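Local structure of putative transcription regulator (Lactobacillus plantarum WCFS1, 3COL) at residues V61-R64 against E65-I69; M156-V159 against F160-H164; T167-S171 against K172-A176; Q179-F182 against G183-F186. The protein probably binds DNA through an N-terminal helix-turn-helix domain and regulates transcription as a dimer, as in other members of the TetR family. All coordinates share one frame; numbering follows the deposited sequence.

Interaction 1: V61-R64 against E65-I69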
loop_
_atom_site.group_PDB
_atom_site.type_symbol
_atom_site.label_atom_id
_atom_site.label_comp_id
_atom_site.label_asym_id
_atom_site.label_seq_id
_atom_site.Cartn_x
_atom_site.Cartn_y
_atom_site.Cartn_z
ATOM N N VAL A 61 17.699 0.239 -8.026
ATOM C CA VAL A 61 17.163 0.241 -6.672
ATOM C C VAL A 61 15.945 -0.691 -6.527
ATOM O O VAL A 61 15.803 -1.388 -5.509
ATOM C CB VAL A 61 16.842 1.678 -6.177
ATOM C CG1 VAL A 61 16.126 1.633 -4.823
ATOM C CG2 VAL A 61 18.156 2.515 -6.117
ATOM N N TYR A 62 15.066 -0.695 -7.520
ATOM C CA TYR A 62 13.954 -1.679 -7.519
ATOM C C TYR A 62 14.472 -3.122 -7.340
ATOM O O TYR A 62 14.017 -3.833 -6.429
ATOM C CB TYR A 62 13.067 -1.562 -8.757
ATOM C CG TYR A 62 11.783 -2.410 -8.646
ATOM C CD1 TYR A 62 10.759 -2.035 -7.797
ATOM C CD2 TYR A 62 11.640 -3.597 -9.375
ATOM C CE1 TYR A 62 9.615 -2.798 -7.674
ATOM C CE2 TYR A 62 10.503 -4.376 -9.258
ATOM C CZ TYR A 62 9.497 -3.968 -8.405
ATOM O OH TYR A 62 8.357 -4.737 -8.286
ATOM N N ALA A 63 15.437 -3.537 -8.176
ATOM C CA ALA A 63 15.941 -4.899 -8.144
ATOM C C ALA A 63 16.700 -5.199 -6.838
ATOM O O ALA A 63 16.591 -6.295 -6.315
ATOM C CB ALA A 63 16.819 -5.198 -9.373
ATOM N N ARG A 64 17.460 -4.224 -6.323
ATOM C CA ARG A 64 18.108 -4.346 -5.023
ATOM C C ARG A 64 17.124 -4.627 -3.888
ATOM O O ARG A 64 17.313 -5.593 -3.123
ATOM C CB ARG A 64 18.897 -3.083 -4.668
ATOM C CG ARG A 64 19.815 -3.250 -3.442
ATOM C CD ARG A 64 20.506 -1.960 -3.063
ATOM N NE ARG A 64 19.595 -0.978 -2.482
ATOM C CZ ARG A 64 20.013 0.154 -1.908
ATOM N NH1 ARG A 64 21.321 0.425 -1.846
ATOM N NH2 ARG A 64 19.126 1.011 -1.395
ATOM N N GLU A 65 16.104 -3.779 -3.759
ATOM C CA GLU A 65 15.094 -3.985 -2.718
ATOM C C GLU A 65 14.366 -5.333 -2.852
ATOM O O GLU A 65 14.319 -6.093 -1.892
ATOM C CB GLU A 65 14.074 -2.823 -2.647
ATOM C CG GLU A 65 14.718 -1.456 -2.275
ATOM C CD GLU A 65 15.668 -1.556 -1.095
ATOM O OE1 GLU A 65 15.227 -1.997 0.003
ATOM O OE2 GLU A 65 16.857 -1.213 -1.261
ATOM N N THR A 66 13.821 -5.628 -4.037
ATOM C CA THR A 66 13.078 -6.879 -4.234
ATOM C C THR A 66 13.926 -8.112 -4.034
ATOM O O THR A 66 13.479 -9.086 -3.441
ATOM C CB THR A 66 12.351 -6.939 -5.588
ATOM O OG1 THR A 66 13.285 -6.779 -6.654
ATOM C CG2 THR A 66 11.321 -5.867 -5.649
ATOM N N ASN A 67 15.165 -8.064 -4.507
ATOM C CA ASN A 67 16.081 -9.192 -4.325
ATOM C C ASN A 67 16.530 -9.435 -2.884
ATOM O O ASN A 67 16.972 -10.518 -2.535
ATOM C CB ASN A 67 17.262 -9.062 -5.281
ATOM C CG ASN A 67 16.933 -9.610 -6.655
ATOM O OD1 ASN A 67 16.464 -8.888 -7.543
ATOM N ND2 ASN A 67 17.126 -10.913 -6.819
ATOM N N ARG A 68 16.368 -8.438 -2.027
ATOM C CA ARG A 68 16.722 -8.638 -0.628
ATOM C C ARG A 68 15.653 -9.420 0.164
ATOM O O ARG A 68 15.910 -9.893 1.272
ATOM C CB ARG A 68 17.068 -7.293 0.060
ATOM C CG ARG A 68 18.542 -7.169 0.446
ATOM C CD ARG A 68 18.777 -6.093 1.530
ATOM N NE ARG A 68 19.281 -4.802 1.013
ATOM C CZ ARG A 68 18.520 -3.745 0.748
ATOM N NH1 ARG A 68 17.201 -3.814 0.915
ATOM N NH2 ARG A 68 19.077 -2.619 0.317
ATOM N N ILE A 69 14.462 -9.567 -0.390
ATOM C CA ILE A 69 13.392 -10.203 0.377
ATOM C C ILE A 69 13.651 -11.706 0.674
ATOM O O ILE A 69 13.645 -12.122 1.850
ATOM C CB ILE A 69 12.025 -9.969 -0.253
ATOM C CG1 ILE A 69 11.808 -8.463 -0.485
ATOM C CG2 ILE A 69 10.899 -10.596 0.637
ATOM C CD1 ILE A 69 10.536 -8.127 -1.209
#
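R64 carries its CG anti to the backbone N (chi1 -169°) and bends at chi3, while E65 folds back at chi2. The two side chains therefore lie side by side near the C-terminal end of helix 54-67, pointing the same way. The guanidinium NE of R64 meets E65 OE2 at 3.0 Å in a salt bridge, almost in line with the carboxylate C-O bond. A weak second bond runs from R64 NH2 to the same oxygen. One turn on from R64, R68 grips both oxygens of E65 end-on. Its NH1 reaches OE1 of E65 at 2.8 Å, from above the carboxylate plane, and its NH2 reaches E65 OE2 at 3.1 Å on the syn side. R68 NH2 also sits over one face of the R64 guanidinium, 3.3 Å from R64 NE. On another side of the helix, methyl CG2 of T66 lies over the face of the Y62 ring in a CH-pi contact, 4.0 Å from the ring centroid. Outside the segments, R64 NH1 pairs with D17, and E65 OE1 bonds to S106. The network thus links helix 11-26, in the probable DNA-binding region, to helix 54-67 and to S106 at the start of helix 106-117. A carboxylate set between two arginines would offset their mutual repulsion and probably stays ionised, although E65 is buried.

Interaction 2: M156-V159 against F160-H164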
loop_
_atom_site.group_PDB
_atom_site.type_symbol
_atom_site.label_atom_id
_atom_site.label_comp_id
_atom_site.label_asym_id
_atom_site.label_seq_id
_atom_site.Cartn_x
_atom_site.Cartn_y
_atom_site.Cartn_z
HETATM N N MSE A 156 -1.112 -11.846 -2.405
HETATM C CA MSE A 156 0.122 -11.038 -2.329
HETATM C C MSE A 156 -0.118 -9.716 -1.607
HETATM O O MSE A 156 0.641 -9.321 -0.727
HETATM C CB MSE A 156 0.643 -10.740 -3.741
HETATM C CG MSE A 156 1.287 -11.938 -4.426
HETATM SE SE MSE A 156 2.786 -12.585 -3.359
HETATM C CE MSE A 156 4.090 -11.165 -3.734
ATOM N N GLY A 157 -1.192 -9.046 -1.997
ATOM C CA GLY A 157 -1.578 -7.720 -1.471
ATOM C C GLY A 157 -1.804 -7.710 0.032
ATOM O O GLY A 157 -1.299 -6.816 0.729
ATOM N N VAL A 158 -2.543 -8.690 0.549
ATOM C CA VAL A 158 -2.788 -8.775 1.982
ATOM C C VAL A 158 -1.498 -9.032 2.798
ATOM O O VAL A 158 -1.306 -8.424 3.868
ATOM C CB VAL A 158 -3.942 -9.781 2.352
ATOM C CG1 VAL A 158 -3.565 -11.248 2.054
ATOM C CG2 VAL A 158 -4.256 -9.663 3.828
ATOM N N VAL A 159 -0.629 -9.915 2.287
ATOM C CA VAL A 159 0.675 -10.173 2.857
ATOM C C VAL A 159 1.497 -8.891 2.920
ATOM O O VAL A 159 1.997 -8.496 3.980
ATOM C CB VAL A 159 1.439 -11.236 2.023
ATOM C CG1 VAL A 159 2.956 -11.395 2.519
ATOM C CG2 VAL A 159 0.735 -12.550 2.117
ATOM N N PHE A 160 1.681 -8.251 1.787
ATOM C CA PHE A 160 2.566 -7.109 1.750
ATOM C C PHE A 160 2.016 -5.880 2.424
ATOM O O PHE A 160 2.758 -5.166 3.130
ATOM C CB PHE A 160 3.042 -6.837 0.307
ATOM C CG PHE A 160 4.167 -7.742 -0.084
ATOM C CD1 PHE A 160 5.473 -7.293 -0.049
ATOM C CD2 PHE A 160 3.920 -9.090 -0.402
ATOM C CE1 PHE A 160 6.513 -8.152 -0.374
ATOM C CE2 PHE A 160 4.937 -9.939 -0.711
ATOM C CZ PHE A 160 6.243 -9.484 -0.690
ATOM N N SER A 161 0.722 -5.617 2.221
ATOM C CA SER A 161 0.103 -4.405 2.800
ATOM C C SER A 161 0.055 -4.427 4.322
ATOM O O SER A 161 0.373 -3.431 4.965
ATOM C CB SER A 161 -1.281 -4.156 2.219
ATOM O OG SER A 161 -1.946 -3.140 2.939
ATOM N N THR A 162 -0.304 -5.577 4.885
ATOM C CA THR A 162 -0.362 -5.784 6.352
ATOM C C THR A 162 1.035 -5.654 6.990
ATOM O O THR A 162 1.178 -4.973 7.988
ATOM C CB THR A 162 -0.962 -7.166 6.721
ATOM O OG1 THR A 162 -2.282 -7.257 6.157
ATOM C CG2 THR A 162 -1.053 -7.395 8.251
ATOM N N ILE A 163 2.036 -6.314 6.396
ATOM C CA ILE A 163 3.397 -6.194 6.875
ATOM C C ILE A 163 3.927 -4.778 6.698
ATOM O O ILE A 163 4.616 -4.253 7.568
ATOM C CB ILE A 163 4.311 -7.261 6.220
ATOM C CG1 ILE A 163 3.922 -8.654 6.762
ATOM C CG2 ILE A 163 5.784 -6.921 6.430
ATOM C CD1 ILE A 163 4.534 -9.855 5.962
ATOM N N HIS A 164 3.606 -4.143 5.574
ATOM C CA HIS A 164 4.094 -2.802 5.369
ATOM C C HIS A 164 3.533 -1.825 6.419
ATOM O O HIS A 164 4.290 -1.079 6.998
ATOM C CB HIS A 164 3.803 -2.324 3.945
ATOM C CG HIS A 164 4.456 -1.028 3.619
ATOM N ND1 HIS A 164 3.942 -0.149 2.699
ATOM C CD2 HIS A 164 5.582 -0.453 4.097
ATOM C CE1 HIS A 164 4.719 0.920 2.631
ATOM N NE2 HIS A 164 5.717 0.759 3.470
#
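F160 and M156, a selenomethionine, lie side by side one turn apart on helix 152-171. This is i to i+4 packing on a helix that pairs with its copy in the second subunit, consistent with a TetR-type C-terminal domain. In the conformer described here, one of two, CE of M156 comes within 3.4 Å of F160 CE2, a tentative closeness. Bends at chi2 and chi3 put this methyl beside the ring. The F160 ring also meets V159, whose CG1 lies 3.8 Å from F160 CD2. The carbonyl oxygen of M156 lies at the ring edge, 3.3 Å from F160 CD2, and accepts the backbone bond from F160 N. Without the ring, as with an alanine here, M156 CE and V159 CG1 are likely to lose their aromatic neighbour, and a gap to open toward Y92 and L107. Those residues, on helices 85-102 and 106-117, touch F160. Farther round the helix, V159 CG1 meets I163 CD1 at 4.1 Å, while V159 and T162 pack on I189 of helix 182-193. V158 packs on V158 of the second subunit, and in one conformer S161 OG bonds to S161 OG of that subunit. T162 OG1 is anti to its own carbonyl carbon (chi1 -58°), which turns the hydroxyl back along the helix. V158 O takes two bonds from T162, one from N at 3.2 Å and one from OG1 at 2.7 Å.

Interaction 3: T167-S171 against K172-A176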
loop_
_atom_site.group_PDB
_atom_site.type_symbol
_atom_site.label_atom_id
_atom_site.label_comp_id
_atom_site.label_asym_id
_atom_site.label_seq_id
_atom_site.Cartn_x
_atom_site.Cartn_y
_atom_site.Cartn_z
ATOM N N THR A 167 5.091 -2.345 9.751
ATOM C CA THR A 167 6.462 -1.814 9.737
ATOM C C THR A 167 6.519 -0.293 9.912
ATOM O O THR A 167 7.276 0.199 10.725
ATOM C CB THR A 167 7.170 -2.187 8.436
ATOM O OG1 THR A 167 7.154 -3.628 8.322
ATOM C CG2 THR A 167 8.633 -1.655 8.439
ATOM N N THR A 168 5.696 0.437 9.161
ATOM C CA THR A 168 5.681 1.886 9.266
ATOM C C THR A 168 5.061 2.320 10.602
ATOM O O THR A 168 5.474 3.325 11.165
ATOM C CB THR A 168 4.962 2.550 8.041
ATOM O OG1 THR A 168 3.616 2.119 8.008
ATOM C CG2 THR A 168 5.585 2.132 6.722
ATOM N N ASN A 169 4.103 1.555 11.129
ATOM C CA ASN A 169 3.581 1.846 12.480
ATOM C C ASN A 169 4.718 1.842 13.503
ATOM O O ASN A 169 4.785 2.708 14.403
ATOM C CB ASN A 169 2.526 0.816 12.930
ATOM C CG ASN A 169 1.135 1.048 12.343
ATOM O OD1 ASN A 169 0.817 2.113 11.836
ATOM N ND2 ASN A 169 0.284 -0.001 12.416
ATOM N N ILE A 170 5.623 0.870 13.368
ATOM C CA ILE A 170 6.771 0.785 14.281
ATOM C C ILE A 170 7.742 1.965 14.071
ATOM O O ILE A 170 8.238 2.532 15.043
ATOM C CB ILE A 170 7.453 -0.626 14.226
ATOM C CG1 ILE A 170 6.520 -1.690 14.856
ATOM C CG2 ILE A 170 8.860 -0.647 14.942
ATOM C CD1 ILE A 170 6.799 -3.109 14.377
ATOM N N SER A 171 7.990 2.356 12.818
ATOM C CA SER A 171 8.860 3.518 12.538
ATOM C C SER A 171 8.286 4.834 13.035
ATOM O O SER A 171 9.035 5.766 13.337
ATOM C CB SER A 171 9.149 3.650 11.016
ATOM O OG SER A 171 9.718 2.451 10.547
ATOM N N LYS A 172 6.956 4.916 13.071
ATOM C CA LYS A 172 6.233 6.119 13.508
ATOM C C LYS A 172 6.064 6.216 15.029
ATOM O O LYS A 172 5.452 7.157 15.542
ATOM C CB LYS A 172 4.866 6.160 12.832
ATOM C CG LYS A 172 4.946 6.891 11.473
ATOM C CD LYS A 172 4.234 6.157 10.361
ATOM C CE LYS A 172 2.726 6.323 10.394
ATOM N NZ LYS A 172 2.206 6.210 8.954
ATOM N N GLY A 173 6.597 5.232 15.734
ATOM C CA GLY A 173 6.504 5.181 17.175
ATOM C C GLY A 173 5.119 4.853 17.673
ATOM O O GLY A 173 4.798 5.187 18.792
ATOM N N ARG A 174 4.293 4.187 16.871
ATOM C CA ARG A 174 2.926 3.896 17.328
ATOM C C ARG A 174 2.885 2.811 18.397
ATOM O O ARG A 174 2.002 2.819 19.253
ATOM C CB ARG A 174 2.005 3.524 16.164
ATOM C CG ARG A 174 1.827 4.657 15.182
ATOM C CD ARG A 174 0.781 4.299 14.174
ATOM N NE ARG A 174 0.348 5.483 13.435
ATOM C CZ ARG A 174 -0.433 5.472 12.354
ATOM N NH1 ARG A 174 -0.878 4.318 11.828
ATOM N NH2 ARG A 174 -0.747 6.633 11.787
ATOM N N TYR A 175 3.833 1.873 18.339
ATOM C CA TYR A 175 3.977 0.838 19.358
ATOM C C TYR A 175 5.366 0.252 19.149
ATOM O O TYR A 175 6.014 0.552 18.111
ATOM C CB TYR A 175 2.843 -0.216 19.285
ATOM C CG TYR A 175 2.534 -0.762 17.895
ATOM C CD1 TYR A 175 1.454 -0.265 17.160
ATOM C CD2 TYR A 175 3.316 -1.787 17.315
ATOM C CE1 TYR A 175 1.155 -0.750 15.876
ATOM C CE2 TYR A 175 3.012 -2.291 16.008
ATOM C CZ TYR A 175 1.938 -1.757 15.314
ATOM O OH TYR A 175 1.591 -2.231 14.061
ATOM N N ALA A 176 5.836 -0.546 20.110
ATOM C CA ALA A 176 7.179 -1.147 20.031
ATOM C C ALA A 176 7.257 -2.277 19.005
ATOM O O ALA A 176 6.236 -2.879 18.647
ATOM C CB ALA A 176 7.617 -1.650 21.430
HETATM O O HOH W 1 1.747 3.116 9.188
#
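N169 O receives R174 N at 2.9 Å and I170 O receives G173 N, closing the end of helix 152-171 in a Schellman motif with G173 at positive phi (72°). N169 is the side chain that ties this turn together. Its CG stands anti to the carbonyl carbon (chi1 -80°), and the amide then serves two residues of the segment 172-176. Oxygen OD1 of N169 accepts from R174 NH1 at 2.8 Å, with the donor tilted from the carbonyl plane. Nitrogen ND2 of N169 donates to Y175 OH at 3.1 Å, and the hydroxyl lies in the amide plane. The Y175 ring crosses N169 obliquely, with its plane 71° from the amide. Y175 CE2 also rests on I170 CG1 at 3.7 Å. The Y175 hydroxyl also bonds to H166. N169 ND2 has a further partner in S153 OG of the second subunit, and Y175 packs on P151 of that subunit. The turn therefore lies at the dimer contact. If N169 gave way to a leucine, R174 NH1 would probably be left without this acceptor, Y175 OH without one of its partners and S153 of the second subunit without its bond to ND2. K172 bends at chi2 and chi3 to run back over T168, its CD 3.2 Å from T168 O. One water bridges N169 and K172: it donates to N169 OD1 at 3.0 Å and accepts from K172 NZ at 3.1 Å.

Interaction 4: Q179-F182 against G183-F186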
loop_
_atom_site.group_PDB
_atom_site.type_symbol
_atom_site.label_atom_id
_atom_site.label_comp_id
_atom_site.label_asym_id
_atom_site.label_seq_id
_atom_site.Cartn_x
_atom_site.Cartn_y
_atom_site.Cartn_z
ATOM N N GLN A 179 5.622 -5.378 20.527
ATOM C CA GLN A 179 4.256 -5.290 21.034
ATOM C C GLN A 179 3.427 -6.495 20.500
ATOM O O GLN A 179 2.675 -7.125 21.247
ATOM C CB GLN A 179 3.613 -3.962 20.639
ATOM C CG GLN A 179 2.206 -3.793 21.260
ATOM C CD GLN A 179 2.283 -3.510 22.734
ATOM O OE1 GLN A 179 3.110 -2.682 23.194
ATOM N NE2 GLN A 179 1.438 -4.191 23.507
ATOM N N TYR A 180 3.589 -6.802 19.210
ATOM C CA TYR A 180 2.922 -7.946 18.540
ATOM C C TYR A 180 3.934 -8.933 18.060
ATOM O O TYR A 180 5.057 -8.563 17.740
ATOM C CB TYR A 180 2.090 -7.464 17.326
ATOM C CG TYR A 180 1.037 -6.477 17.770
ATOM C CD1 TYR A 180 -0.194 -6.922 18.319
ATOM C CD2 TYR A 180 1.287 -5.090 17.688
ATOM C CE1 TYR A 180 -1.144 -6.009 18.768
ATOM C CE2 TYR A 180 0.337 -4.167 18.126
ATOM C CZ TYR A 180 -0.858 -4.615 18.651
ATOM O OH TYR A 180 -1.760 -3.654 19.063
ATOM N N THR A 181 3.549 -10.199 18.007
ATOM C CA THR A 181 4.437 -11.239 17.543
ATOM C C THR A 181 4.101 -11.522 16.088
ATOM O O THR A 181 3.087 -11.018 15.555
ATOM C CB THR A 181 4.223 -12.521 18.351
ATOM O OG1 THR A 181 2.854 -12.917 18.218
ATOM C CG2 THR A 181 4.549 -12.287 19.833
ATOM N N PHE A 182 4.967 -12.280 15.425
ATOM C CA PHE A 182 4.656 -12.714 14.086
ATOM C C PHE A 182 3.324 -13.477 14.137
ATOM O O PHE A 182 2.523 -13.340 13.258
ATOM C CB PHE A 182 5.761 -13.617 13.523
ATOM C CG PHE A 182 5.336 -14.353 12.257
ATOM C CD1 PHE A 182 5.174 -13.649 11.068
ATOM C CD2 PHE A 182 5.088 -15.721 12.272
ATOM C CE1 PHE A 182 4.747 -14.301 9.887
ATOM C CE2 PHE A 182 4.670 -16.391 11.079
ATOM C CZ PHE A 182 4.501 -15.664 9.895
ATOM N N GLY A 183 3.123 -14.308 15.164
ATOM C CA GLY A 183 1.904 -15.067 15.300
ATOM C C GLY A 183 0.677 -14.143 15.303
ATOM O O GLY A 183 -0.345 -14.467 14.712
ATOM N N ASP A 184 0.748 -13.025 16.019
ATOM C CA ASP A 184 -0.406 -12.095 16.059
ATOM C C ASP A 184 -0.749 -11.530 14.655
ATOM O O ASP A 184 -1.924 -11.474 14.265
ATOM C CB ASP A 184 -0.149 -10.907 16.991
ATOM C CG ASP A 184 0.046 -11.321 18.438
ATOM O OD1 ASP A 184 -0.587 -12.310 18.881
ATOM O OD2 ASP A 184 0.842 -10.642 19.121
ATOM N N ILE A 185 0.275 -11.071 13.937
ATOM C CA ILE A 185 0.086 -10.458 12.628
ATOM C C ILE A 185 -0.282 -11.513 11.581
ATOM O O ILE A 185 -1.167 -11.292 10.731
ATOM C CB ILE A 185 1.372 -9.708 12.204
ATOM C CG1 ILE A 185 1.821 -8.690 13.272
ATOM C CG2 ILE A 185 1.214 -9.085 10.792
ATOM C CD1 ILE A 185 0.717 -7.654 13.684
ATOM N N PHE A 186 0.391 -12.670 11.634
ATOM C CA PHE A 186 0.116 -13.779 10.707
ATOM C C PHE A 186 -1.298 -14.306 10.901
ATOM O O PHE A 186 -1.884 -14.810 9.963
ATOM C CB PHE A 186 1.109 -14.944 10.893
ATOM C CG PHE A 186 0.966 -16.038 9.831
ATOM C CD1 PHE A 186 1.115 -15.737 8.469
ATOM C CD2 PHE A 186 0.689 -17.340 10.187
ATOM C CE1 PHE A 186 0.969 -16.724 7.498
ATOM C CE2 PHE A 186 0.563 -18.338 9.225
ATOM C CZ PHE A 186 0.694 -18.035 7.888
HETATM O O HOH W 2 1.488 -10.225 21.536
#
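D184 reaches back from the first turn of helix 182-193 to T181. Its CB lies 3.5 Å from T181 O. A chi1 of -63° puts CG beside the backbone N, which turns the carboxylate toward the residues before the helix. This CG comes close to T181 OG1. Of the two carboxylate oxygens, OD1 is the more distant from T181, with T181 OG1 its nearest neighbour across the contact. OD2 of D184 accepts from T181 N at 3.0 Å. The N-H points at it almost straight, at 169°, but comes from above the carboxylate plane. The same oxygen lies near the edge of the Y180 ring, whose plane is nearly perpendicular to the carboxylate. In return, T181 OG1 accepts from D184 N at 3.0 Å. Farther along, F182 and F186 lie side by side. Their planes are near parallel, 17° apart, but slid so far that the rings barely overlap. The closer meeting is a CH-pi contact: F186 CB sits over one face of the F182 ring, 3.8 Å from its centroid. I185 CD1 touches Y180 CB at 3.9 Å. Beyond the segments, F182 meets Y97 of helix 85-102 edge-to-face, and I185 packs on L154 of the second subunit. The carboxylate probably also gains from lying near the positive end of the helix dipole. With T181 at the N-cap, the paired bonds between T181 and D184 make a capping box.

How the interactions relate
Interactions 1 and 2 are partly buried, while 3 and 4 lie at the surface. Interactions 2 and 3 share helix 152-171, one within its length and the other at its C-terminal end. Interaction 4 starts the next helix, 182-193. Interaction 1 relies on charge; interaction 2 is mainly apolar. Interactions 3 and 4 use polar groups to finish or begin a helix. I69 CD1 touches F160 CE1 at 4.1 Å, linking the end of helix 54-67 to interaction 2. T162 packs on I185, and the Y175 ring meets Y180 edge-to-face. Interactions 2, 3 and 4 touch the second subunit; interaction 1 does not.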